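Local coordinates for particle-associated glycoside hydrolase (Acinetobacter phage Fri1, PDB 6C72), which probably cleaves the capsular polysaccharide of Acinetobacter baumannii as a phage tailspike depolymerase during entry into the host cell, at residues 349-363 with 373-387. Numbering follows the deposited sequence.
Sequences KFLNCRFKGKATIRN and IVDNCEFDTLAFSTT. With ZN (zinc ion), chain K.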
loop_
_atom_site.group_PDB
_atom_site.type_symbol
_atom_site.label_atom_id
_atom_site.label_comp_id
_atom_site.label_asym_id
_atom_site.label_seq_id
_atom_site.Cartn_x
_atom_site.Cartn_y
_atom_site.Cartn_z
ATOM N N LYS A 349 -5.377 8.643 3.343
ATOM C CA LYS A 349 -4.399 8.644 2.266
ATOM C C LYS A 349 -5.054 9.107 0.979
ATOM O O LYS A 349 -6.116 8.598 0.599
ATOM C CB LYS A 349 -3.800 7.259 2.067
ATOM C CG LYS A 349 -3.112 6.689 3.282
ATOM C CD LYS A 349 -2.584 5.328 2.914
ATOM C CE LYS A 349 -1.729 4.713 4.013
ATOM N NZ LYS A 349 -2.576 3.929 4.926
ATOM N N PHE A 350 -4.413 10.060 0.307
ATOM C CA PHE A 350 -4.813 10.493 -1.028
ATOM C C PHE A 350 -3.774 9.962 -2.004
ATOM O O PHE A 350 -2.623 10.422 -2.010
ATOM C CB PHE A 350 -4.943 12.012 -1.107
ATOM C CG PHE A 350 -6.012 12.585 -0.202
ATOM C CD1 PHE A 350 -7.346 12.636 -0.615
ATOM C CD2 PHE A 350 -5.689 13.095 1.032
ATOM C CE1 PHE A 350 -8.335 13.171 0.192
ATOM C CE2 PHE A 350 -6.685 13.627 1.857
ATOM C CZ PHE A 350 -8.012 13.669 1.423
ATOM N N LEU A 351 -4.182 8.978 -2.809
ATOM C CA LEU A 351 -3.319 8.271 -3.746
ATOM C C LEU A 351 -3.878 8.408 -5.156
ATOM O O LEU A 351 -5.068 8.151 -5.377
ATOM C CB LEU A 351 -3.212 6.790 -3.379
ATOM C CG LEU A 351 -2.878 6.427 -1.933
ATOM C CD1 LEU A 351 -2.929 4.929 -1.739
ATOM C CD2 LEU A 351 -1.502 6.963 -1.562
ATOM N N ASN A 352 -3.028 8.830 -6.098
ATOM C CA ASN A 352 -3.375 8.912 -7.517
ATOM C C ASN A 352 -4.613 9.774 -7.764
ATOM O O ASN A 352 -5.332 9.567 -8.740
ATOM C CB ASN A 352 -3.579 7.521 -8.136
ATOM C CG ASN A 352 -2.408 6.573 -7.884
ATOM O OD1 ASN A 352 -1.340 6.981 -7.433
ATOM N ND2 ASN A 352 -2.594 5.304 -8.226
ATOM N N CYS A 353 -4.876 10.740 -6.892
ATOM C CA CYS A 353 -6.077 11.545 -6.999
ATOM C C CYS A 353 -5.808 12.837 -7.756
ATOM O O CYS A 353 -4.670 13.299 -7.866
ATOM C CB CYS A 353 -6.639 11.879 -5.612
ATOM S SG CYS A 353 -7.272 10.455 -4.679
ATOM N N ARG A 354 -6.892 13.449 -8.233
ATOM C CA ARG A 354 -6.824 14.698 -8.976
ATOM C C ARG A 354 -7.760 15.709 -8.333
ATOM O O ARG A 354 -8.946 15.423 -8.110
ATOM C CB ARG A 354 -7.165 14.482 -10.443
ATOM C CG ARG A 354 -6.021 13.790 -11.133
ATOM C CD ARG A 354 -6.337 13.270 -12.510
ATOM N NE ARG A 354 -7.459 12.334 -12.561
ATOM C CZ ARG A 354 -7.473 11.129 -11.996
ATOM N NH1 ARG A 354 -6.429 10.712 -11.271
ATOM N NH2 ARG A 354 -8.537 10.341 -12.146
ATOM N N PHE A 355 -7.200 16.853 -7.966
ATOM C CA PHE A 355 -7.949 17.968 -7.410
ATOM C C PHE A 355 -8.088 18.995 -8.527
ATOM O O PHE A 355 -7.095 19.606 -8.955
ATOM C CB PHE A 355 -7.241 18.533 -6.181
ATOM C CG PHE A 355 -7.175 17.564 -5.021
ATOM C CD1 PHE A 355 -6.283 16.504 -5.024
ATOM C CD2 PHE A 355 -8.002 17.724 -3.912
ATOM C CE1 PHE A 355 -6.219 15.625 -3.949
ATOM C CE2 PHE A 355 -7.944 16.844 -2.841
ATOM C CZ PHE A 355 -7.051 15.795 -2.862
ATOM N N LYS A 356 -9.310 19.161 -9.022
ATOM C CA LYS A 356 -9.566 19.967 -10.202
ATOM C C LYS A 356 -10.378 21.198 -9.830
ATOM O O LYS A 356 -11.091 21.222 -8.822
ATOM C CB LYS A 356 -10.317 19.158 -11.261
ATOM C CG LYS A 356 -9.528 18.010 -11.849
ATOM C CD LYS A 356 -10.381 17.208 -12.813
ATOM C CE LYS A 356 -9.607 16.049 -13.404
ATOM N NZ LYS A 356 -10.487 15.164 -14.191
ATOM N N GLY A 357 -10.284 22.214 -10.676
ATOM C CA GLY A 357 -11.030 23.430 -10.452
ATOM C C GLY A 357 -10.584 24.145 -9.203
ATOM O O GLY A 357 -9.423 24.563 -9.104
ATOM N N LYS A 358 -11.475 24.279 -8.226
ATOM C CA LYS A 358 -11.114 24.938 -6.982
ATOM C C LYS A 358 -10.722 23.968 -5.875
ATOM O O LYS A 358 -10.307 24.416 -4.802
ATOM C CB LYS A 358 -12.278 25.802 -6.502
ATOM C CG LYS A 358 -12.707 26.877 -7.455
ATOM C CD LYS A 358 -11.699 27.992 -7.485
ATOM C CE LYS A 358 -12.175 29.105 -8.397
ATOM N NZ LYS A 358 -11.262 30.277 -8.329
ATOM N N ALA A 359 -10.782 22.661 -6.121
ATOM C CA ALA A 359 -10.630 21.696 -5.034
ATOM C C ALA A 359 -9.244 21.772 -4.400
ATOM O O ALA A 359 -8.238 21.923 -5.093
ATOM C CB ALA A 359 -10.886 20.283 -5.543
ATOM N N THR A 360 -9.203 21.652 -3.069
ATOM C CA THR A 360 -7.978 21.753 -2.283
ATOM C C THR A 360 -8.186 21.041 -0.948
ATOM O O THR A 360 -9.312 20.865 -0.493
ATOM C CB THR A 360 -7.578 23.220 -2.071
ATOM O OG1 THR A 360 -6.345 23.290 -1.341
ATOM C CG2 THR A 360 -8.672 23.977 -1.326
ATOM N N ILE A 361 -7.087 20.613 -0.332
ATOM C CA ILE A 361 -7.147 19.876 0.926
ATOM C C ILE A 361 -7.189 20.862 2.083
ATOM O O ILE A 361 -6.417 21.831 2.104
ATOM C CB ILE A 361 -5.949 18.930 1.064
ATOM C CG1 ILE A 361 -5.997 17.854 -0.019
ATOM C CG2 ILE A 361 -5.876 18.342 2.470
ATOM C CD1 ILE A 361 -4.745 17.035 -0.078
ATOM N N ARG A 362 -8.086 20.619 3.045
ATOM C CA ARG A 362 -8.175 21.435 4.251
ATOM C C ARG A 362 -7.857 20.598 5.487
ATOM O O ARG A 362 -8.578 19.645 5.813
ATOM C CB ARG A 362 -9.559 22.074 4.398
ATOM C CG ARG A 362 -9.789 22.676 5.797
ATOM C CD ARG A 362 -11.036 23.540 5.869
ATOM N NE ARG A 362 -11.400 23.796 7.258
ATOM C CZ ARG A 362 -12.516 24.415 7.652
ATOM N NH1 ARG A 362 -13.385 24.858 6.759
ATOM N NH2 ARG A 362 -12.765 24.587 8.948
ATOM N N ASN A 363 -6.818 21.000 6.213
ATOM C CA ASN A 363 -6.490 20.398 7.496
ATOM C C ASN A 363 -7.457 20.941 8.542
ATOM O O ASN A 363 -7.440 22.132 8.860
ATOM C CB ASN A 363 -5.034 20.699 7.841
ATOM C CG ASN A 363 -4.682 20.337 9.276
ATOM O OD1 ASN A 363 -5.352 19.508 9.905
ATOM N ND2 ASN A 363 -3.619 20.948 9.801
ATOM N N ILE A 373 -0.857 11.821 4.233
ATOM C CA ILE A 373 -0.298 11.152 3.057
ATOM C C ILE A 373 -0.958 11.695 1.789
ATOM O O ILE A 373 -2.158 11.476 1.559
ATOM C CB ILE A 373 -0.479 9.627 3.139
ATOM C CG1 ILE A 373 0.330 9.035 4.306
ATOM C CG2 ILE A 373 -0.096 8.976 1.814
ATOM C CD1 ILE A 373 1.811 9.136 4.135
ATOM N N VAL A 374 -0.165 12.336 0.939
ATOM C CA VAL A 374 -0.596 12.787 -0.381
ATOM C C VAL A 374 0.460 12.320 -1.384
ATOM O O VAL A 374 1.608 12.787 -1.347
ATOM C CB VAL A 374 -0.770 14.309 -0.456
ATOM C CG1 VAL A 374 -1.251 14.704 -1.874
ATOM C CG2 VAL A 374 -1.704 14.814 0.645
ATOM N N ASP A 375 0.086 11.400 -2.273
ATOM C CA ASP A 375 1.068 10.781 -3.152
ATOM C C ASP A 375 0.519 10.630 -4.565
ATOM O O ASP A 375 -0.588 10.117 -4.754
ATOM C CB ASP A 375 1.490 9.419 -2.592
ATOM C CG ASP A 375 2.507 8.729 -3.454
ATOM O OD1 ASP A 375 3.709 9.057 -3.322
ATOM O OD2 ASP A 375 2.107 7.866 -4.271
ATOM N N ASN A 376 1.310 11.072 -5.550
ATOM C CA ASN A 376 0.975 10.959 -6.972
ATOM C C ASN A 376 -0.380 11.590 -7.282
ATOM O O ASN A 376 -1.170 11.064 -8.069
ATOM C CB ASN A 376 1.049 9.511 -7.453
ATOM C CG ASN A 376 2.459 9.116 -7.878
ATOM O OD1 ASN A 376 2.899 9.453 -8.981
ATOM N ND2 ASN A 376 3.179 8.411 -7.003
ATOM N N CYS A 377 -0.647 12.727 -6.650
ATOM C CA CYS A 377 -1.851 13.508 -6.860
ATOM C C CYS A 377 -1.578 14.737 -7.734
ATOM O O CYS A 377 -0.445 15.208 -7.859
ATOM C CB CYS A 377 -2.435 13.947 -5.518
ATOM S SG CYS A 377 -3.000 12.575 -4.513
ATOM N N GLU A 378 -2.648 15.269 -8.321
ATOM C CA GLU A 378 -2.587 16.476 -9.131
ATOM C C GLU A 378 -3.420 17.577 -8.491
ATOM O O GLU A 378 -4.504 17.319 -7.962
ATOM C CB GLU A 378 -3.088 16.225 -10.549
ATOM C CG GLU A 378 -2.317 15.183 -11.331
ATOM C CD GLU A 378 -2.852 15.034 -12.747
ATOM O OE1 GLU A 378 -3.112 16.073 -13.391
ATOM O OE2 GLU A 378 -3.040 13.882 -13.202
ATOM N N PHE A 379 -2.913 18.806 -8.535
ATOM C CA PHE A 379 -3.586 19.952 -7.932
ATOM C C PHE A 379 -3.693 21.075 -8.959
ATOM O O PHE A 379 -2.672 21.513 -9.503
ATOM C CB PHE A 379 -2.829 20.421 -6.685
ATOM C CG PHE A 379 -2.843 19.425 -5.562
ATOM C CD1 PHE A 379 -3.861 19.444 -4.611
ATOM C CD2 PHE A 379 -1.850 18.466 -5.454
ATOM C CE1 PHE A 379 -3.894 18.515 -3.561
ATOM C CE2 PHE A 379 -1.866 17.543 -4.409
ATOM C CZ PHE A 379 -2.902 17.567 -3.463
ATOM N N ASP A 380 -4.926 21.518 -9.248
ATOM C CA ASP A 380 -5.129 22.677 -10.116
ATOM C C ASP A 380 -4.821 23.992 -9.413
ATOM O O ASP A 380 -4.541 24.992 -10.083
ATOM C CB ASP A 380 -6.571 22.726 -10.641
ATOM C CG ASP A 380 -6.796 21.810 -11.818
ATOM O OD1 ASP A 380 -5.848 21.114 -12.226
ATOM O OD2 ASP A 380 -7.940 21.760 -12.321
ATOM N N THR A 381 -4.902 24.020 -8.087
ATOM C CA THR A 381 -4.691 25.239 -7.322
ATOM C C THR A 381 -3.896 24.875 -6.071
ATOM O O THR A 381 -3.165 23.879 -6.093
ATOM C CB THR A 381 -6.048 25.903 -7.008
ATOM O OG1 THR A 381 -5.859 27.155 -6.342
ATOM C CG2 THR A 381 -6.950 24.990 -6.169
ATOM N N LEU A 382 -4.039 25.646 -4.989
ATOM C CA LEU A 382 -3.367 25.346 -3.724
ATOM C C LEU A 382 -3.560 23.889 -3.338
ATOM O O LEU A 382 -4.668 23.346 -3.428
ATOM C CB LEU A 382 -3.929 26.212 -2.595
ATOM C CG LEU A 382 -3.949 27.732 -2.707
ATOM C CD1 LEU A 382 -4.729 28.279 -1.531
ATOM C CD2 LEU A 382 -2.539 28.316 -2.754
ATOM N N ALA A 383 -2.483 23.256 -2.882
ATOM C CA ALA A 383 -2.638 21.902 -2.363
ATOM C C ALA A 383 -3.374 21.899 -1.023
ATOM O O ALA A 383 -4.223 21.033 -0.788
ATOM C CB ALA A 383 -1.276 21.216 -2.232
ATOM N N PHE A 384 -3.082 22.862 -0.143
ATOM C CA PHE A 384 -3.657 22.911 1.202
ATOM C C PHE A 384 -4.229 24.290 1.467
ATOM O O PHE A 384 -3.567 25.299 1.204
ATOM C CB PHE A 384 -2.618 22.599 2.282
ATOM C CG PHE A 384 -2.108 21.205 2.231
ATOM C CD1 PHE A 384 -2.791 20.184 2.875
ATOM C CD2 PHE A 384 -0.962 20.906 1.510
ATOM C CE1 PHE A 384 -2.327 18.884 2.826
ATOM C CE2 PHE A 384 -0.495 19.613 1.443
ATOM C CZ PHE A 384 -1.175 18.596 2.102
ATOM N N SER A 385 -5.437 24.333 2.022
ATOM C CA SER A 385 -6.056 25.588 2.442
ATOM C C SER A 385 -6.604 25.368 3.849
ATOM O O SER A 385 -7.642 24.723 4.032
ATOM C CB SER A 385 -7.149 26.016 1.462
ATOM O OG SER A 385 -7.590 27.333 1.731
ATOM N N THR A 386 -5.889 25.873 4.845
ATOM C CA THR A 386 -6.271 25.714 6.239
ATOM C C THR A 386 -7.104 26.914 6.667
ATOM O O THR A 386 -6.575 28.017 6.836
ATOM C CB THR A 386 -5.032 25.561 7.116
ATOM O OG1 THR A 386 -4.265 24.446 6.658
ATOM C CG2 THR A 386 -5.419 25.318 8.563
ATOM N N THR A 387 -8.398 26.696 6.890
ATOM C CA THR A 387 -9.249 27.808 7.296
ATOM C C THR A 387 -8.919 28.260 8.716
ATOM O O THR A 387 -8.786 29.461 8.979
ATOM C CB THR A 387 -10.722 27.397 7.196
ATOM O OG1 THR A 387 -10.978 26.828 5.910
ATOM C CG2 THR A 387 -11.638 28.594 7.381
HETATM ZN ZN ZN K . -4.211 16.424 -15.166
HETATM O O HOH W 1 0.037 6.196 -5.237
HETATM O O HOH W 2 -3.591 11.584 -11.901
HETATM O O HOH W 3 -5.287 18.708 -11.061
HETATM O O HOH W 4 -5.608 22.004 -5.956
HETATM O O HOH W 5 -5.096 22.521 5.037
HETATM O O HOH W 6 -2.285 23.402 8.806
#
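The rings of Phe355 and Phe379 form an offset stack, with centroids 4.7 Å apart and planes 12° from parallel. Phe379 CE1 lies over one face of Phe355, near the rim. In both residues CG sits beside the backbone N (chi1 -65° and -66°), and the two side chains lie side by side, pointing the same way. Ile361 CD1 meets the edge of Phe379 and touches Val374 CG2 tip to tip at 3.8 Å. Ala383 CB lies over the centre of one Phe379 face.

Arg354 runs alongside Glu378, its CD 3.4 Å from Glu378 OE2. A water joins Arg354 NH1 to that oxygen, while Glu378 OE1 binds a zinc ion at 2.1 Å. The Arg354 guanidinium has its main polar partner in Asn319. Asp380 OD2 accepts the Gly357 N-H at 2.9 Å on its anti side, somewhat out of the carboxylate plane, tying down the type II' turn from Lys356 to Ala359. Thr360 OG1 donates to Leu382 O (2.7 Å) from above the carbonyl plane.

Parallel backbone hydrogen bonds hold the strands in register, Phe350 beside Val374 and Phe355 beside Phe379. Phe350 N donates to Ile373 O, and Phe355 N to Glu378 O at 2.7 Å. After Phe355 the pairing shifts by one residue and resumes at Ile361 with Phe384.

The two segments are successive coils of a right-handed parallel beta-helix, as in other phage tailspikes. Strands 312-318, 321-324 and 333-336 pair with segment 349-363 on one side. Strands 396-399, 402-403 and 412-413 continue the stack beyond segment 373-387.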